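Local coordinates for protein sulfate adenylyltransferase, adenylylsulfate kinase (Thiobacillus denitrificans, PDB 3CR8) that transfers a phosphate from ATP to adenosine 5'-phosphosulfate, making 3'-phosphoadenylyl sulfate (PAPS) and ADP in sulfur metabolism, at residues Phe59-Gln64 with Leu117-Lys122. Residues are numbered along the deposited sequence; the frame is centred on the assembly and turned at random.
Sequences FMTRAQ and LSDVWK
Two side chains of segment 117-122, Asp119 and Trp121, reach toward the first turn of helix 62-71. One face of the Trp121 indole is covered by Arg62. CG of Trp121 sits between its own backbone N and carbonyl carbon, the crowded position (chi1 73°), and this turns the indole toward the helix start. The Arg62 and Trp121 side chains cross at about a right angle, and Arg62 CG lies over that face, above the five-membered ring, in a CH-pi contact. The Arg62 chain then bends at chi2 and chi3, so its guanidinium leads away. Its plane stands 80° from the indole plane, and CZ is 5.8 Å from the centroid of the Trp121 five-membered ring, at most a weak cation-pi attraction. Met60 O meets the ring at its edge, 3.8 Å from Trp121 CH2.

Asp119 has CG anti to its backbone N (chi1 -165°), which turns the carboxylate to the helix N-terminus. OD2 of Asp119 accepts a weak, bent hydrogen bond from Arg62 N at 3.3 Å. A water donates to Asp119 OD2 at 2.8 Å and weakly accepts from Ala63 N. One carboxylate oxygen thus serves two first-turn amides, directly and through water. Its charge probably suits the positive end of the helix dipole. Thr61, at the N-cap position, makes no capping bond; its OG1 lies against Asp119 CB, and the two side chains cross at about a right angle.

This surface contact joins helix and strand within the PUA-like domain. His128 meets the Trp121 ring from strand 126-135. That strand pairs antiparallel with both 58-59 and 119-123, and its Ala130 touches Thr61 and Asp119.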
ATOM      1  N   PHE A  59      28.877 -45.755 -25.167  1.00 37.65           N
ATOM      2  CA  PHE A  59      28.624 -46.343 -23.864  1.00 43.82           C
ATOM      3  C   PHE A  59      29.661 -47.406 -23.541  1.00 67.07           C
ATOM      4  O   PHE A  59      30.021 -48.224 -24.398  1.00 63.00           O
ATOM      5  CB  PHE A  59      27.216 -46.933 -23.783  1.00 46.35           C
ATOM      6  CG  PHE A  59      26.146 -45.909 -23.917  1.00 51.20           C
ATOM      7  CD1 PHE A  59      25.444 -45.775 -25.091  1.00 50.45           C
ATOM      8  CD2 PHE A  59      25.869 -45.045 -22.881  1.00 56.29           C
ATOM      9  CE1 PHE A  59      24.466 -44.813 -25.217  1.00 60.02           C
ATOM     10  CE2 PHE A  59      24.891 -44.080 -23.003  1.00 56.47           C
ATOM     11  CZ  PHE A  59      24.196 -43.959 -24.165  1.00 59.48           C
ATOM     12  N   MET A  60      30.137 -47.382 -22.295  1.00 73.95           N
ATOM     13  CA  MET A  60      31.175 -48.296 -21.824  1.00 63.50           C
ATOM     14  C   MET A  60      30.775 -49.749 -21.847  1.00 62.41           C
ATOM     15  O   MET A  60      29.596 -50.109 -21.851  1.00 60.20           O
ATOM     16  CB  MET A  60      31.606 -47.949 -20.418  1.00 56.29           C
ATOM     17  CG  MET A  60      32.501 -46.762 -20.346  1.00 57.57           C
ATOM     18  SD  MET A  60      32.780 -46.250 -18.625  1.00 56.00           S
ATOM     19  CE  MET A  60      33.729 -44.758 -18.928  1.00 42.81           C
ATOM     20  N   THR A  61      31.807 -50.569 -21.811  1.00 61.48           N
ATOM     21  CA  THR A  61      31.691 -51.985 -22.053  1.00 62.65           C
ATOM     22  C   THR A  61      31.968 -52.653 -20.748  1.00 54.50           C
ATOM     23  O   THR A  61      32.714 -52.116 -19.963  1.00 65.35           O
ATOM     24  CB  THR A  61      32.756 -52.416 -23.042  1.00 63.53           C
ATOM     25  OG1 THR A  61      32.149 -53.176 -24.098  1.00 70.06           O
ATOM     26  CG2 THR A  61      33.844 -53.211 -22.342  1.00 45.95           C
ATOM     27  N   ARG A  62      31.390 -53.825 -20.516  1.00 63.60           N
ATOM     28  CA  ARG A  62      31.406 -54.438 -19.187  1.00 63.01           C
ATOM     29  C   ARG A  62      32.799 -54.417 -18.552  1.00 55.18           C
ATOM     30  O   ARG A  62      32.957 -54.253 -17.347  1.00 60.97           O
ATOM     31  CB  ARG A  62      30.838 -55.862 -19.204  1.00 50.61           C
ATOM     32  CG  ARG A  62      29.925 -56.142 -18.020  1.00 74.06           C
ATOM     33  CD  ARG A  62      30.120 -57.536 -17.472  1.00 90.55           C
ATOM     34  NE  ARG A  62      31.358 -57.647 -16.699  1.00102.59           N
ATOM     35  CZ  ARG A  62      31.453 -57.420 -15.390  1.00109.47           C
ATOM     36  NH1 ARG A  62      30.381 -57.066 -14.687  1.00112.79           N
ATOM     37  NH2 ARG A  62      32.626 -57.545 -14.782  1.00103.52           N
ATOM     38  N   ALA A  63      33.812 -54.555 -19.382  1.00 57.71           N
ATOM     39  CA  ALA A  63      35.198 -54.519 -18.939  1.00 60.33           C
ATOM     40  C   ALA A  63      35.595 -53.113 -18.519  1.00 70.00           C
ATOM     41  O   ALA A  63      36.143 -52.914 -17.432  1.00 72.83           O
ATOM     42  CB  ALA A  63      36.108 -54.995 -20.061  1.00 57.02           C
ATOM     43  N   GLN A  64      35.327 -52.146 -19.398  1.00 67.89           N
ATOM     44  CA  GLN A  64      35.551 -50.725 -19.118  1.00 61.34           C
ATOM     45  C   GLN A  64      34.774 -50.265 -17.891  1.00 66.78           C
ATOM     46  O   GLN A  64      35.292 -49.520 -17.075  1.00 63.92           O
ATOM     47  CB  GLN A  64      35.142 -49.882 -20.327  1.00 61.90           C
ATOM     48  CG  GLN A  64      35.322 -50.612 -21.660  1.00 67.65           C
ATOM     49  CD  GLN A  64      35.305 -49.697 -22.852  1.00 63.07           C
ATOM     50  OE1 GLN A  64      34.310 -49.602 -23.574  1.00 59.33           O
ATOM     51  NE2 GLN A  64      36.410 -49.016 -23.067  1.00 56.69           N
ATOM     52  N   LEU A 117      26.913 -52.170 -31.399  1.00 43.37           N
ATOM     53  CA  LEU A 117      27.142 -52.990 -30.206  1.00 41.39           C
ATOM     54  C   LEU A 117      28.580 -53.513 -29.969  1.00 49.73           C
ATOM     55  O   LEU A 117      29.109 -54.275 -30.774  1.00 57.54           O
ATOM     56  CB  LEU A 117      26.153 -54.150 -30.179  1.00 42.62           C
ATOM     57  CG  LEU A 117      24.712 -53.719 -29.933  1.00 46.73           C
ATOM     58  CD1 LEU A 117      23.740 -54.882 -29.737  1.00 54.01           C
ATOM     59  CD2 LEU A 117      24.678 -52.814 -28.743  1.00 43.20           C
ATOM     60  N   SER A 118      29.198 -53.094 -28.859  1.00 51.11           N
ATOM     61  CA  SER A 118      30.471 -53.650 -28.354  1.00 44.42           C
ATOM     62  C   SER A 118      30.237 -54.857 -27.455  1.00 62.49           C
ATOM     63  O   SER A 118      30.936 -55.862 -27.563  1.00 73.60           O
ATOM     64  CB  SER A 118      31.207 -52.645 -27.481  1.00 35.32           C
ATOM     65  OG  SER A 118      31.891 -51.667 -28.220  1.00 55.66           O
ATOM     66  N   ASP A 119      29.271 -54.736 -26.545  1.00 52.44           N
ATOM     67  CA  ASP A 119      29.044 -55.727 -25.506  1.00 47.62           C
ATOM     68  C   ASP A 119      27.578 -55.679 -25.109  1.00 49.88           C
ATOM     69  O   ASP A 119      26.961 -54.623 -25.176  1.00 50.82           O
ATOM     70  CB  ASP A 119      29.929 -55.408 -24.307  1.00 48.53           C
ATOM     71  CG  ASP A 119      30.049 -56.557 -23.332  1.00 62.81           C
ATOM     72  OD1 ASP A 119      29.249 -57.531 -23.419  1.00 70.38           O
ATOM     73  OD2 ASP A 119      30.954 -56.476 -22.468  1.00 55.16           O
ATOM     74  N   VAL A 120      27.018 -56.819 -24.710  1.00 45.30           N
ATOM     75  CA  VAL A 120      25.636 -56.875 -24.257  1.00 46.82           C
ATOM     76  C   VAL A 120      25.520 -57.882 -23.133  1.00 59.66           C
ATOM     77  O   VAL A 120      25.909 -59.040 -23.291  1.00 69.25           O
ATOM     78  CB  VAL A 120      24.683 -57.338 -25.355  1.00 48.02           C
ATOM     79  CG1 VAL A 120      23.279 -57.483 -24.785  1.00 35.71           C
ATOM     80  CG2 VAL A 120      24.727 -56.400 -26.565  1.00 43.51           C
ATOM     81  N   TRP A 121      25.054 -57.424 -21.991  1.00 64.66           N
ATOM     82  CA  TRP A 121      24.989 -58.262 -20.823  1.00 62.19           C
ATOM     83  C   TRP A 121      23.867 -57.846 -19.920  1.00 70.73           C
ATOM     84  O   TRP A 121      23.251 -56.834 -20.139  1.00 76.71           O
ATOM     85  CB  TRP A 121      26.305 -58.216 -20.083  1.00 63.76           C
ATOM     86  CG  TRP A 121      26.612 -56.962 -19.348  1.00 70.51           C
ATOM     87  CD1 TRP A 121      26.516 -56.771 -18.023  1.00 67.59           C
ATOM     88  CD2 TRP A 121      27.132 -55.757 -19.885  1.00 67.93           C
ATOM     89  NE1 TRP A 121      26.931 -55.528 -17.696  1.00 63.44           N
ATOM     90  CE2 TRP A 121      27.310 -54.882 -18.835  1.00 64.28           C
ATOM     91  CE3 TRP A 121      27.453 -55.333 -21.156  1.00 63.21           C
ATOM     92  CZ2 TRP A 121      27.792 -53.619 -19.015  1.00 64.68           C
ATOM     93  CZ3 TRP A 121      27.926 -54.097 -21.322  1.00 60.39           C
ATOM     94  CH2 TRP A 121      28.100 -53.252 -20.272  1.00 64.94           C
ATOM     95  N   LYS A 122      23.597 -58.643 -18.904  1.00 71.44           N
ATOM     96  CA  LYS A 122      22.467 -58.393 -18.043  1.00 69.54           C
ATOM     97  C   LYS A 122      22.873 -58.367 -16.602  1.00 67.54           C
ATOM     98  O   LYS A 122      23.825 -59.001 -16.202  1.00 66.83           O
ATOM     99  CB  LYS A 122      21.386 -59.440 -18.241  1.00 61.72           C
ATOM    100  CG  LYS A 122      20.017 -59.019 -17.773  1.00 64.30           C
ATOM    101  CD  LYS A 122      18.984 -59.978 -18.283  1.00 53.99           C
ATOM    102  CE  LYS A 122      17.636 -59.749 -17.678  1.00 62.55           C
ATOM    103  NZ  LYS A 122      16.614 -60.504 -18.428  1.00 69.37           N
TER
HETATM  104  O   HOH W   1      33.700 -56.615 -22.133  1.00 47.02           O